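Local coordinates for probable tRNA pseudouridine synthase D (Methanosarcina mazei, PDB 1Z2Z), which probably isomerises uridine 13 of transfer RNA to pseudouridine, as a member of the TruD family of pseudouridine synthases, at residues N168-Q173 / F269-Q274; Q173-G176 / T182-V185. All blocks are in the same frame, centred on the assembly; numbering follows the deposited sequence.

Contact 1: N168-Q173 / F269-Q274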
loop_
_atom_site.group_PDB
_atom_site.type_symbol
_atom_site.label_atom_id
_atom_site.label_comp_id
_atom_site.label_asym_id
_atom_site.label_seq_id
_atom_site.Cartn_x
_atom_site.Cartn_y
_atom_site.Cartn_z
ATOM N N ASN A 168 2.575 -7.396 -7.816
ATOM C CA ASN A 168 2.586 -6.915 -6.451
ATOM C C ASN A 168 3.402 -5.637 -6.294
ATOM O O ASN A 168 4.272 -5.547 -5.425
ATOM C CB ASN A 168 3.131 -7.988 -5.515
ATOM C CG ASN A 168 2.744 -7.732 -4.081
ATOM O OD1 ASN A 168 1.569 -7.872 -3.727
ATOM N ND2 ASN A 168 3.715 -7.320 -3.249
ATOM N N PHE A 169 3.112 -4.648 -7.138
ATOM C CA PHE A 169 3.809 -3.355 -7.118
ATOM C C PHE A 169 3.582 -2.556 -5.833
ATOM O O PHE A 169 2.560 -2.715 -5.162
ATOM C CB PHE A 169 3.349 -2.494 -8.295
ATOM C CG PHE A 169 3.958 -2.873 -9.625
ATOM C CD1 PHE A 169 5.324 -2.738 -9.847
ATOM C CD2 PHE A 169 3.151 -3.307 -10.674
ATOM C CE1 PHE A 169 5.875 -3.028 -11.094
ATOM C CE2 PHE A 169 3.694 -3.600 -11.925
ATOM C CZ PHE A 169 5.056 -3.459 -12.135
ATOM N N PHE A 170 4.534 -1.687 -5.501
ATOM C CA PHE A 170 4.417 -0.833 -4.320
ATOM C C PHE A 170 3.763 0.486 -4.742
ATOM O O PHE A 170 4.393 1.341 -5.370
ATOM C CB PHE A 170 5.792 -0.575 -3.675
ATOM C CG PHE A 170 6.155 -1.570 -2.588
ATOM C CD1 PHE A 170 5.599 -1.465 -1.312
ATOM C CD2 PHE A 170 6.985 -2.657 -2.863
ATOM C CE1 PHE A 170 5.858 -2.424 -0.336
ATOM C CE2 PHE A 170 7.249 -3.625 -1.895
ATOM C CZ PHE A 170 6.685 -3.509 -0.634
ATOM N N GLY A 171 2.483 0.628 -4.390
ATOM C CA GLY A 171 1.708 1.811 -4.733
ATOM C C GLY A 171 2.331 3.163 -4.436
ATOM O O GLY A 171 3.145 3.300 -3.526
ATOM N N ILE A 172 1.925 4.170 -5.203
ATOM C CA ILE A 172 2.443 5.521 -5.036
ATOM C C ILE A 172 2.158 6.081 -3.640
ATOM O O ILE A 172 2.836 7.001 -3.189
ATOM C CB ILE A 172 1.868 6.475 -6.136
ATOM C CG1 ILE A 172 2.397 7.902 -5.943
ATOM C CG2 ILE A 172 0.349 6.475 -6.092
ATOM C CD1 ILE A 172 3.913 8.030 -6.044
ATOM N N GLN A 173 1.172 5.521 -2.947
ATOM C CA GLN A 173 0.847 5.987 -1.596
ATOM C C GLN A 173 1.764 5.402 -0.529
ATOM O O GLN A 173 1.897 5.964 0.557
ATOM C CB GLN A 173 -0.595 5.644 -1.257
ATOM C CG GLN A 173 -1.583 6.391 -2.102
ATOM C CD GLN A 173 -3.011 6.071 -1.731
ATOM O OE1 GLN A 173 -3.454 4.926 -1.868
ATOM N NE2 GLN A 173 -3.747 7.080 -1.252
ATOM N N PHE A 269 12.280 5.210 5.249
ATOM C CA PHE A 269 13.014 5.735 4.119
ATOM C C PHE A 269 13.739 4.615 3.378
ATOM O O PHE A 269 13.447 4.358 2.210
ATOM C CB PHE A 269 14.006 6.788 4.590
ATOM C CG PHE A 269 13.384 7.842 5.444
ATOM C CD1 PHE A 269 13.857 8.080 6.725
ATOM C CD2 PHE A 269 12.332 8.612 4.967
ATOM C CE1 PHE A 269 13.278 9.056 7.528
ATOM C CE2 PHE A 269 11.747 9.591 5.765
ATOM C CZ PHE A 269 12.229 9.819 7.041
ATOM N N VAL A 270 14.667 3.939 4.054
ATOM C CA VAL A 270 15.428 2.861 3.418
ATOM C C VAL A 270 14.494 1.804 2.817
ATOM O O VAL A 270 14.735 1.318 1.709
ATOM C CB VAL A 270 16.439 2.179 4.418
ATOM C CG1 VAL A 270 17.092 0.968 3.761
ATOM C CG2 VAL A 270 17.536 3.172 4.836
ATOM N N HIS A 271 13.426 1.463 3.538
ATOM C CA HIS A 271 12.456 0.473 3.062
ATOM C C HIS A 271 11.765 0.988 1.797
ATOM O O HIS A 271 11.367 0.212 0.917
ATOM C CB HIS A 271 11.422 0.176 4.157
ATOM C CG HIS A 271 10.335 -0.762 3.732
ATOM N ND1 HIS A 271 9.316 -0.389 2.881
ATOM C CD2 HIS A 271 10.090 -2.054 4.058
ATOM C CE1 HIS A 271 8.492 -1.405 2.705
ATOM N NE2 HIS A 271 8.939 -2.430 3.409
ATOM N N GLY A 272 11.623 2.305 1.713
ATOM C CA GLY A 272 11.014 2.888 0.536
ATOM C C GLY A 272 11.931 2.611 -0.639
ATOM O O GLY A 272 11.542 1.905 -1.572
ATOM N N TYR A 273 13.155 3.147 -0.578
ATOM C CA TYR A 273 14.154 2.974 -1.637
ATOM C C TYR A 273 14.250 1.534 -2.070
ATOM O O TYR A 273 14.623 1.242 -3.205
ATOM C CB TYR A 273 15.531 3.439 -1.171
ATOM C CG TYR A 273 16.588 3.375 -2.256
ATOM C CD1 TYR A 273 16.383 3.991 -3.492
ATOM C CD2 TYR A 273 17.809 2.735 -2.035
ATOM C CE1 TYR A 273 17.367 3.975 -4.480
ATOM C CE2 TYR A 273 18.801 2.714 -3.015
ATOM C CZ TYR A 273 18.575 3.337 -4.234
ATOM O OH TYR A 273 19.558 3.318 -5.206
ATOM N N GLN A 274 13.931 0.634 -1.148
ATOM C CA GLN A 274 13.953 -0.791 -1.433
ATOM C C GLN A 274 12.738 -1.145 -2.253
ATOM O O GLN A 274 12.818 -1.889 -3.237
ATOM C CB GLN A 274 13.933 -1.600 -0.143
ATOM C CG GLN A 274 15.293 -1.743 0.477
ATOM C CD GLN A 274 15.269 -2.580 1.723
ATOM O OE1 GLN A 274 16.317 -2.885 2.282
ATOM N NE2 GLN A 274 14.075 -2.954 2.175
#

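Contact 2: Q173-G176 / T182-V185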
loop_
_atom_site.group_PDB
_atom_site.type_symbol
_atom_site.label_atom_id
_atom_site.label_comp_id
_atom_site.label_asym_id
_atom_site.label_seq_id
_atom_site.Cartn_x
_atom_site.Cartn_y
_atom_site.Cartn_z
ATOM N N GLN A 173 1.172 5.521 -2.947
ATOM C CA GLN A 173 0.847 5.987 -1.596
ATOM C C GLN A 173 1.764 5.402 -0.529
ATOM O O GLN A 173 1.897 5.964 0.557
ATOM C CB GLN A 173 -0.595 5.644 -1.257
ATOM C CG GLN A 173 -1.583 6.391 -2.102
ATOM C CD GLN A 173 -3.011 6.071 -1.731
ATOM O OE1 GLN A 173 -3.454 4.926 -1.868
ATOM N NE2 GLN A 173 -3.747 7.080 -1.252
ATOM N N ARG A 174 2.388 4.270 -0.854
ATOM C CA ARG A 174 3.300 3.572 0.051
ATOM C C ARG A 174 4.610 4.346 0.230
ATOM O O ARG A 174 5.331 4.138 1.204
ATOM C CB ARG A 174 3.628 2.171 -0.491
ATOM C CG ARG A 174 2.440 1.264 -0.849
ATOM C CD ARG A 174 1.777 0.620 0.366
ATOM N NE ARG A 174 1.037 1.594 1.164
ATOM C CZ ARG A 174 -0.111 2.162 0.794
ATOM N NH1 ARG A 174 -0.673 1.856 -0.372
ATOM N NH2 ARG A 174 -0.700 3.046 1.591
ATOM N N PHE A 175 4.920 5.234 -0.707
ATOM C CA PHE A 175 6.161 6.007 -0.632
ATOM C C PHE A 175 5.989 7.330 0.100
ATOM O O PHE A 175 6.881 8.180 0.096
ATOM C CB PHE A 175 6.701 6.255 -2.041
ATOM C CG PHE A 175 7.055 5.000 -2.770
ATOM C CD1 PHE A 175 8.339 4.474 -2.690
ATOM C CD2 PHE A 175 6.095 4.317 -3.514
ATOM C CE1 PHE A 175 8.659 3.288 -3.337
ATOM C CE2 PHE A 175 6.402 3.127 -4.167
ATOM C CZ PHE A 175 7.685 2.612 -4.080
ATOM N N GLY A 176 4.840 7.493 0.737
ATOM C CA GLY A 176 4.578 8.722 1.455
ATOM C C GLY A 176 3.099 8.985 1.651
ATOM O O GLY A 176 2.275 8.719 0.765
ATOM N N THR A 182 9.684 9.156 0.724
ATOM C CA THR A 182 10.438 8.138 1.432
ATOM C C THR A 182 11.588 7.613 0.573
ATOM O O THR A 182 12.754 7.857 0.888
ATOM C CB THR A 182 9.514 7.000 1.870
ATOM O OG1 THR A 182 8.839 6.451 0.731
ATOM C CG2 THR A 182 8.481 7.535 2.845
ATOM N N HIS A 183 11.254 6.933 -0.522
ATOM C CA HIS A 183 12.246 6.383 -1.443
ATOM C C HIS A 183 13.274 7.420 -1.860
ATOM O O HIS A 183 14.434 7.097 -2.109
ATOM C CB HIS A 183 11.559 5.811 -2.693
ATOM C CG HIS A 183 10.904 6.842 -3.568
ATOM N ND1 HIS A 183 11.484 7.312 -4.725
ATOM C CD2 HIS A 183 9.693 7.442 -3.485
ATOM C CE1 HIS A 183 10.658 8.153 -5.322
ATOM N NE2 HIS A 183 9.563 8.249 -4.590
ATOM N N LEU A 184 12.847 8.670 -1.938
ATOM C CA LEU A 184 13.752 9.741 -2.324
ATOM C C LEU A 184 14.746 10.014 -1.209
ATOM O O LEU A 184 15.865 10.452 -1.460
ATOM C CB LEU A 184 12.959 11.013 -2.632
ATOM C CG LEU A 184 11.957 10.911 -3.789
ATOM C CD1 LEU A 184 11.096 12.163 -3.819
ATOM C CD2 LEU A 184 12.702 10.730 -5.104
ATOM N N VAL A 185 14.337 9.747 0.025
ATOM C CA VAL A 185 15.200 9.975 1.171
ATOM C C VAL A 185 16.100 8.767 1.406
ATOM O O VAL A 185 17.281 8.910 1.724
ATOM C CB VAL A 185 14.357 10.256 2.431
ATOM C CG1 VAL A 185 15.255 10.479 3.634
ATOM C CG2 VAL A 185 13.484 11.475 2.193
#

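Contact 1: N168-Q173 / F269-Q274
F170 and H271 meet as an offset edge-to-face pair, a light touch that forms one part of a loop's packing on a helix. The edge of the imidazole is directed at the face of the phenyl ring, the two planes stand at 88°, and the ring centroids are 5.9 Å apart. The nearest atoms are F170 CE1 and H271 CE1, 4.2 Å apart, with F170 CE1 lying near the plane of the imidazole, at its edge. The two side chains reach this crossing differently. The CB of F170 already points toward the helix, whereas that of H271 does not; with CG anti to the backbone N (chi1 176°), the imidazole is carried out to the loop and ends nearer to it than its CB bond alone would suggest. Between the nearest CA atoms, those of F170 and G272, the gap is 9.0 Å, a spacing bridged by side chains, and only 66 Å² is buried in all. F170 is buried but H271 remains exposed, which places the pair at the margin of the packing. Farther along helix 263-287, Y278 also packs edge-to-face with F170, and its hydroxyl is hydrogen-bonded to N168 O. The whole is an aromatic loop-to-helix contact, joining the segment after strand 165-167 to the long helix 263-287 within the TruD region.

Contact 2: Q173-G176 / T182-V185
The rings of F175 and H183 meet obliquely, neither stacked nor edge-to-face, with planes at 85° and centroids 5.0 Å apart. F175 CD1 comes closest, 3.4 Å from H183 CD2 and also against H183 CB, with F175 CB close behind, while L184 CG sits over one face of the imidazole, offset toward its rim. Around the phenyl ring, F170, I10 and P180 from loops and S275 and N279 from helix 263-287 complete a buried setting. Beside this aromatic pair lies the polar grip. F175 O accepts two bonds from T182, one from the backbone N at 3.0 Å (N-H...O angle 150°) and one from OG1 at 2.7 Å. Both donors approach from the same face of the carbonyl; the amide is tilted moderately from its plane, the hydroxyl stands well above it. T182 OG1 is placed between its own backbone N and carbonyl carbon (chi1 57°), which lets amide and hydroxyl converge on one oxygen. With a valine here, the hydroxyl bond is gone and F175 O would probably be held by the amide alone, its turn less firmly fixed to the helix. Q173 to G176 form a type I beta turn, closed by a weak bond from G176 N to Q173 O at 3.3 Å. The motif is thus a beta turn tied through its third carbonyl to the first turn of helix 182-191.

Contacts 1 and 2 show how one short loop can brace two helices at once. Their centres are 6 Å apart and they share Q173: 168-173 runs directly into 173-176, helix 182-191 follows a few residues later, and helix 263-287 comes only after a largely helical interval. The two helices also touch, F269 CD2 lying 3.6 Å from V185 CB and Y273 N lying 3.8 Å from H183 CB, while F175 CE1 reaches G272 O at 3.7 Å. Loop and helices therefore form one packed unit. Its turn also carries R174, in a cation-pi contact with Y421 and about 9 Å, side chain to side chain, from the predicted nucleophile D86, consistent with a place near the predicted catalytic site.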